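Beta-fructofuranosidase (Bifidobacterium adolescentis, PDB 6NOB) probably hydrolyses terminal beta-fructofuranoside bonds, such as the one in sucrose, releasing fructose. Local coordinates at residues G499-V504 with A626-A631; A519-V524 with E584-R589. All coordinates share one frame; numbering follows the deposited sequence.

Contact 1: G499-V504 with A626-A631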
loop_
_atom_site.group_PDB
_atom_site.type_symbol
_atom_site.label_atom_id
_atom_site.label_comp_id
_atom_site.label_asym_id
_atom_site.label_seq_id
_atom_site.Cartn_x
_atom_site.Cartn_y
_atom_site.Cartn_z
ATOM N N GLY A 499 -11.962 19.189 10.076
ATOM C CA GLY A 499 -13.265 19.826 10.112
ATOM C C GLY A 499 -13.448 20.737 11.313
ATOM O O GLY A 499 -12.501 21.328 11.832
ATOM N N GLU A 500 -14.699 20.850 11.752
ATOM C CA GLU A 500 -15.053 21.757 12.836
ATOM C C GLU A 500 -14.323 21.389 14.129
ATOM O O GLU A 500 -14.084 20.215 14.431
ATOM C CB GLU A 500 -16.561 21.721 13.091
ATOM C CG GLU A 500 -17.061 22.838 14.011
ATOM C CD GLU A 500 -18.493 22.648 14.384
ATOM O OE1 GLU A 500 -19.126 23.616 14.862
ATOM O OE2 GLU A 500 -18.983 21.522 14.197
ATOM N N ARG A 501 -13.959 22.414 14.891
ATOM C CA ARG A 501 -13.438 22.207 16.235
ATOM C C ARG A 501 -14.482 21.517 17.101
ATOM O O ARG A 501 -15.690 21.701 16.923
ATOM C CB ARG A 501 -13.030 23.543 16.863
ATOM C CG ARG A 501 -11.605 23.967 16.550
ATOM C CD ARG A 501 -10.661 23.556 17.672
ATOM N NE ARG A 501 -9.459 24.387 17.740
ATOM C CZ ARG A 501 -8.693 24.513 18.823
ATOM N NH1 ARG A 501 -8.992 23.861 19.939
ATOM N NH2 ARG A 501 -7.615 25.287 18.789
ATOM N N LEU A 502 -14.001 20.682 18.015
ATOM C CA LEU A 502 -14.839 19.923 18.928
ATOM C C LEU A 502 -14.592 20.405 20.348
ATOM O O LEU A 502 -13.446 20.648 20.744
ATOM C CB LEU A 502 -14.562 18.418 18.818
ATOM C CG LEU A 502 -14.840 17.806 17.444
ATOM C CD1 LEU A 502 -14.392 16.354 17.400
ATOM C CD2 LEU A 502 -16.314 17.944 17.096
ATOM N N ALA A 503 -15.677 20.570 21.097
ATOM C CA ALA A 503 -15.582 21.073 22.459
ATOM C C ALA A 503 -14.896 20.055 23.360
ATOM O O ALA A 503 -15.095 18.845 23.227
ATOM C CB ALA A 503 -16.971 21.403 23.002
ATOM N N VAL A 504 -14.079 20.557 24.280
ATOM C CA VAL A 504 -13.387 19.734 25.265
ATOM C C VAL A 504 -14.036 20.006 26.613
ATOM O O VAL A 504 -13.915 21.111 27.157
ATOM C CB VAL A 504 -11.882 20.032 25.305
ATOM C CG1 VAL A 504 -11.172 19.055 26.230
ATOM C CG2 VAL A 504 -11.293 19.992 23.900
ATOM N N ALA A 626 -2.396 21.984 26.039
ATOM C CA ALA A 626 -3.448 22.371 25.108
ATOM C C ALA A 626 -4.017 21.131 24.437
ATOM O O ALA A 626 -3.346 20.101 24.321
ATOM C CB ALA A 626 -2.929 23.356 24.053
ATOM N N VAL A 627 -5.269 21.250 23.992
ATOM C CA VAL A 627 -5.965 20.191 23.267
ATOM C C VAL A 627 -6.688 20.822 22.083
ATOM O O VAL A 627 -7.549 21.689 22.269
ATOM C CB VAL A 627 -6.963 19.428 24.159
ATOM C CG1 VAL A 627 -7.849 18.523 23.315
ATOM C CG2 VAL A 627 -6.225 18.614 25.212
ATOM N N ASP A 628 -6.342 20.386 20.873
ATOM C CA ASP A 628 -6.961 20.856 19.634
ATOM C C ASP A 628 -7.591 19.639 18.967
ATOM O O ASP A 628 -6.895 18.856 18.315
ATOM C CB ASP A 628 -5.928 21.535 18.733
ATOM C CG ASP A 628 -6.486 21.933 17.372
ATOM O OD1 ASP A 628 -7.719 21.891 17.179
ATOM O OD2 ASP A 628 -5.680 22.300 16.492
ATOM N N ALA A 629 -8.900 19.473 19.136
ATOM C CA ALA A 629 -9.632 18.337 18.590
ATOM C C ALA A 629 -10.625 18.830 17.550
ATOM O O ALA A 629 -11.312 19.833 17.768
ATOM C CB ALA A 629 -10.356 17.563 19.694
ATOM N N ARG A 630 -10.694 18.124 16.420
ATOM C CA ARG A 630 -11.548 18.515 15.308
ATOM C C ARG A 630 -12.162 17.277 14.673
ATOM O O ARG A 630 -11.542 16.211 14.624
ATOM C CB ARG A 630 -10.773 19.305 14.236
ATOM C CG ARG A 630 -10.047 20.537 14.754
ATOM C CD ARG A 630 -9.271 21.247 13.659
ATOM N NE ARG A 630 -8.136 21.978 14.214
ATOM C CZ ARG A 630 -7.451 22.915 13.565
ATOM N NH1 ARG A 630 -7.784 23.250 12.324
ATOM N NH2 ARG A 630 -6.432 23.517 14.159
ATOM N N ALA A 631 -13.386 17.435 14.174
ATOM C CA ALA A 631 -14.031 16.375 13.415
ATOM C C ALA A 631 -13.278 16.120 12.114
ATOM O O ALA A 631 -12.723 17.035 11.502
ATOM C CB ALA A 631 -15.485 16.742 13.115
HETATM O O HOH W 1 -10.715 21.457 20.329
#
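The guanidinium of Arg501 carries Asp628 OD1 over one face, offset toward the rim, with NE of Arg501 3.1 Å from that oxygen. Both residues lie where edge strand 498-501 pairs antiparallel with strand 624-632 in the C-terminal beta-sandwich of family 32. Guanidinium and carboxylate planes are stacked, only 29° apart, and no N-H of Arg501 points at the oxygen, which makes this salt bridge one of charges alone. Asp628 CG is anti to the backbone N (chi1 175°), carrying the carboxylate against that guanidinium. Arg630 instead meets it edge-on and in plane: its NE donates to Asp628 OD1 at 3.0 Å and its NH2 to OD2 at 2.7 Å. The carboxylate thus joins two arginines, and its charge probably eases the approach of their NE atoms. Arg501 and Arg630 form a non-hydrogen-bonded pair, flanked by Ala631 N to Glu500 O and Leu502 N to Ala629 O; Gly499 N to Ala631 O follows toward 499. The donor Leu502 N lies 33° out of the carbonyl plane of Ala629. Leu502 sets CD1 3.5 Å from Ala631 N and also touches Val513 of the facing sheet, while Val504 and Val627 both reach Met511. At Leu502 a water bridges the segments, accepting from Arg501 NH1 and Ala629 N and donating to Leu502 O at 2.9 Å. Farther along, Val504 CG2 rests 3.8 Å from Val627 CG1.

Contact 2: A519-V524 with E584-R589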
loop_
_atom_site.group_PDB
_atom_site.type_symbol
_atom_site.label_atom_id
_atom_site.label_comp_id
_atom_site.label_asym_id
_atom_site.label_seq_id
_atom_site.Cartn_x
_atom_site.Cartn_y
_atom_site.Cartn_z
ATOM N N ALA A 519 -14.834 9.710 13.731
ATOM C CA ALA A 519 -13.744 10.134 12.860
ATOM C C ALA A 519 -13.319 11.525 13.296
ATOM O O ALA A 519 -14.100 12.473 13.179
ATOM C CB ALA A 519 -14.171 10.131 11.389
ATOM N N TYR A 520 -12.091 11.650 13.797
ATOM C CA TYR A 520 -11.652 12.909 14.382
ATOM C C TYR A 520 -10.149 13.077 14.215
ATOM O O TYR A 520 -9.422 12.140 13.878
ATOM C CB TYR A 520 -12.024 12.992 15.868
ATOM C CG TYR A 520 -11.312 11.979 16.740
ATOM C CD1 TYR A 520 -11.836 10.707 16.929
ATOM C CD2 TYR A 520 -10.117 12.296 17.377
ATOM C CE1 TYR A 520 -11.193 9.777 17.729
ATOM C CE2 TYR A 520 -9.465 11.374 18.174
ATOM C CZ TYR A 520 -10.009 10.117 18.348
ATOM O OH TYR A 520 -9.364 9.195 19.143
ATOM N N TYR A 521 -9.696 14.299 14.478
ATOM C CA TYR A 521 -8.287 14.648 14.560
ATOM C C TYR A 521 -8.035 15.273 15.924
ATOM O O TYR A 521 -8.885 16.005 16.442
ATOM C CB TYR A 521 -7.902 15.619 13.430
ATOM C CG TYR A 521 -6.668 16.456 13.691
ATOM C CD1 TYR A 521 -6.759 17.694 14.317
ATOM C CD2 TYR A 521 -5.413 16.014 13.295
ATOM C CE1 TYR A 521 -5.633 18.459 14.555
ATOM C CE2 TYR A 521 -4.286 16.774 13.524
ATOM C CZ TYR A 521 -4.399 17.994 14.156
ATOM O OH TYR A 521 -3.275 18.752 14.389
ATOM N N ALA A 522 -6.877 14.987 16.515
ATOM C CA ALA A 522 -6.541 15.560 17.814
ATOM C C ALA A 522 -5.073 15.955 17.859
ATOM O O ALA A 522 -4.203 15.175 17.458
ATOM C CB ALA A 522 -6.855 14.584 18.950
ATOM N N ASN A 523 -4.808 17.162 18.355
ATOM C CA ASN A 523 -3.456 17.672 18.570
ATOM C C ASN A 523 -3.324 18.007 20.051
ATOM O O ASN A 523 -3.951 18.957 20.534
ATOM C CB ASN A 523 -3.185 18.897 17.695
ATOM C CG ASN A 523 -1.767 19.421 17.840
ATOM O OD1 ASN A 523 -0.907 18.765 18.426
ATOM N ND2 ASN A 523 -1.517 20.608 17.300
ATOM N N VAL A 524 -2.516 17.231 20.769
ATOM C CA VAL A 524 -2.369 17.358 22.215
ATOM C C VAL A 524 -0.932 17.750 22.529
ATOM O O VAL A 524 0.011 17.152 21.998
ATOM C CB VAL A 524 -2.747 16.052 22.940
ATOM C CG1 VAL A 524 -2.656 16.232 24.452
ATOM C CG2 VAL A 524 -4.141 15.606 22.531
ATOM N N GLU A 584 -0.200 13.875 17.942
ATOM C CA GLU A 584 -1.149 14.176 16.880
ATOM C C GLU A 584 -1.809 12.877 16.439
ATOM O O GLU A 584 -1.119 11.920 16.077
ATOM C CB GLU A 584 -0.453 14.865 15.702
ATOM C CG GLU A 584 -1.404 15.587 14.772
ATOM C CD GLU A 584 -0.696 16.435 13.729
ATOM O OE1 GLU A 584 0.161 15.901 12.994
ATOM O OE2 GLU A 584 -1.001 17.642 13.644
ATOM N N VAL A 585 -3.141 12.843 16.478
ATOM C CA VAL A 585 -3.903 11.616 16.273
ATOM C C VAL A 585 -4.898 11.814 15.138
ATOM O O VAL A 585 -5.670 12.781 15.144
ATOM C CB VAL A 585 -4.646 11.187 17.553
ATOM C CG1 VAL A 585 -5.397 9.887 17.318
ATOM C CG2 VAL A 585 -3.674 11.050 18.713
ATOM N N PHE A 586 -4.881 10.897 14.172
ATOM C CA PHE A 586 -5.932 10.760 13.168
ATOM C C PHE A 586 -6.609 9.414 13.402
ATOM O O PHE A 586 -5.985 8.365 13.206
ATOM C CB PHE A 586 -5.379 10.821 11.743
ATOM C CG PHE A 586 -4.784 12.148 11.354
ATOM C CD1 PHE A 586 -3.497 12.491 11.738
ATOM C CD2 PHE A 586 -5.496 13.033 10.562
ATOM C CE1 PHE A 586 -2.943 13.701 11.364
ATOM C CE2 PHE A 586 -4.948 14.248 10.185
ATOM C CZ PHE A 586 -3.668 14.581 10.587
ATOM N N PHE A 587 -7.873 9.433 13.816
ATOM C CA PHE A 587 -8.668 8.213 13.906
ATOM C C PHE A 587 -9.834 8.309 12.937
ATOM O O PHE A 587 -10.654 9.227 13.036
ATOM C CB PHE A 587 -9.184 7.955 15.321
ATOM C CG PHE A 587 -9.921 6.655 15.444
ATOM C CD1 PHE A 587 -9.226 5.458 15.487
ATOM C CD2 PHE A 587 -11.306 6.624 15.473
ATOM C CE1 PHE A 587 -9.896 4.252 15.580
ATOM C CE2 PHE A 587 -11.983 5.421 15.566
ATOM C CZ PHE A 587 -11.276 4.234 15.618
ATOM N N ASP A 588 -9.919 7.344 12.018
ATOM C CA ASP A 588 -10.871 7.379 10.912
ATOM C C ASP A 588 -11.708 6.095 10.940
ATOM O O ASP A 588 -11.513 5.189 10.127
ATOM C CB ASP A 588 -10.138 7.556 9.579
ATOM C CG ASP A 588 -11.081 7.695 8.401
ATOM O OD1 ASP A 588 -12.268 8.023 8.613
ATOM O OD2 ASP A 588 -10.626 7.478 7.258
ATOM N N ARG A 589 -12.630 6.025 11.905
ATOM C CA ARG A 589 -13.622 4.958 12.026
ATOM C C ARG A 589 -13.015 3.596 12.357
ATOM O O ARG A 589 -13.400 2.974 13.354
ATOM C CB ARG A 589 -14.463 4.869 10.748
ATOM C CG ARG A 589 -15.435 6.032 10.582
ATOM C CD ARG A 589 -15.804 6.251 9.126
ATOM N NE ARG A 589 -16.574 5.137 8.581
ATOM C CZ ARG A 589 -17.897 5.035 8.658
ATOM N NH1 ARG A 589 -18.603 5.983 9.261
ATOM N NH2 ARG A 589 -18.515 3.987 8.133
#
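Tyr521 turns its ring edge toward one face of Phe586, in a T-shaped pair with planes 60° apart and centroids separated by 5.0 Å. The two rings sit on neighbouring antiparallel strands within one sheet of the C-terminal beta-sandwich; the strand axes lie 4.7 Å apart. CD2 of Tyr521 does the touching, 3.5 Å from CZ of Phe586 and offset toward the rim of that ring. Beyond the ring, Tyr521 OH donates to Glu584 OE2 over 2.6 Å, meeting the oxygen on its anti side. Tyr521 and Glu584 rise from the same face of the sheet, each with CG anti to the backbone N (chi1 158° and -162°), and Glu584 CG comes to 3.4 Å from Tyr521 CE2. Two hydrogen-bonded pairs, Tyr520 with Phe587 and Ala522 with Val585, set the register, each contributing a reciprocal couple of N-H to O bonds. The second shell fixes the polar ends: Tyr494 OH binds Glu584 OE1, and the Asp588 carboxylate takes bonds from Gly119 N, Ala120 N and His121 ND1. The other face of the sheet, bearing Tyr520, Ala522, Val585 and Phe587, packs against strands 532-540 and 614-620 through Met534, Ala537 and Leu616. There Tyr520 OH is bonded to Leu536 O, and Phe587 CB makes an off-centre CH-pi contact with the Tyr520 ring, 3.6 Å from Tyr520 CE1.

How the contacts relate
From the N terminus, the chain passes through two small antiparallel sheets and the family's five-bladed propeller before reaching 499-504. It leaves that edge strand for strand 510-515 of the facing sheet, returns at 519-524, and after further facing strands comes back at 584-589, closing contact 2 around 59 residues. After strands 591-596 and 601-606 and a pass through the facing sheet it returns as 626-631, near its end, closing contact 1 around 121 residues; contact 2 lies wholly within that larger loop. Arg630 O to Tyr521 N and Asp628 O to Asn523 N, both 2.7 Å and probable hydrogen bonds, link the contacts. Together they join four strands adjacent across one sheet: 498-501, 624-632, 519-526, 582-588.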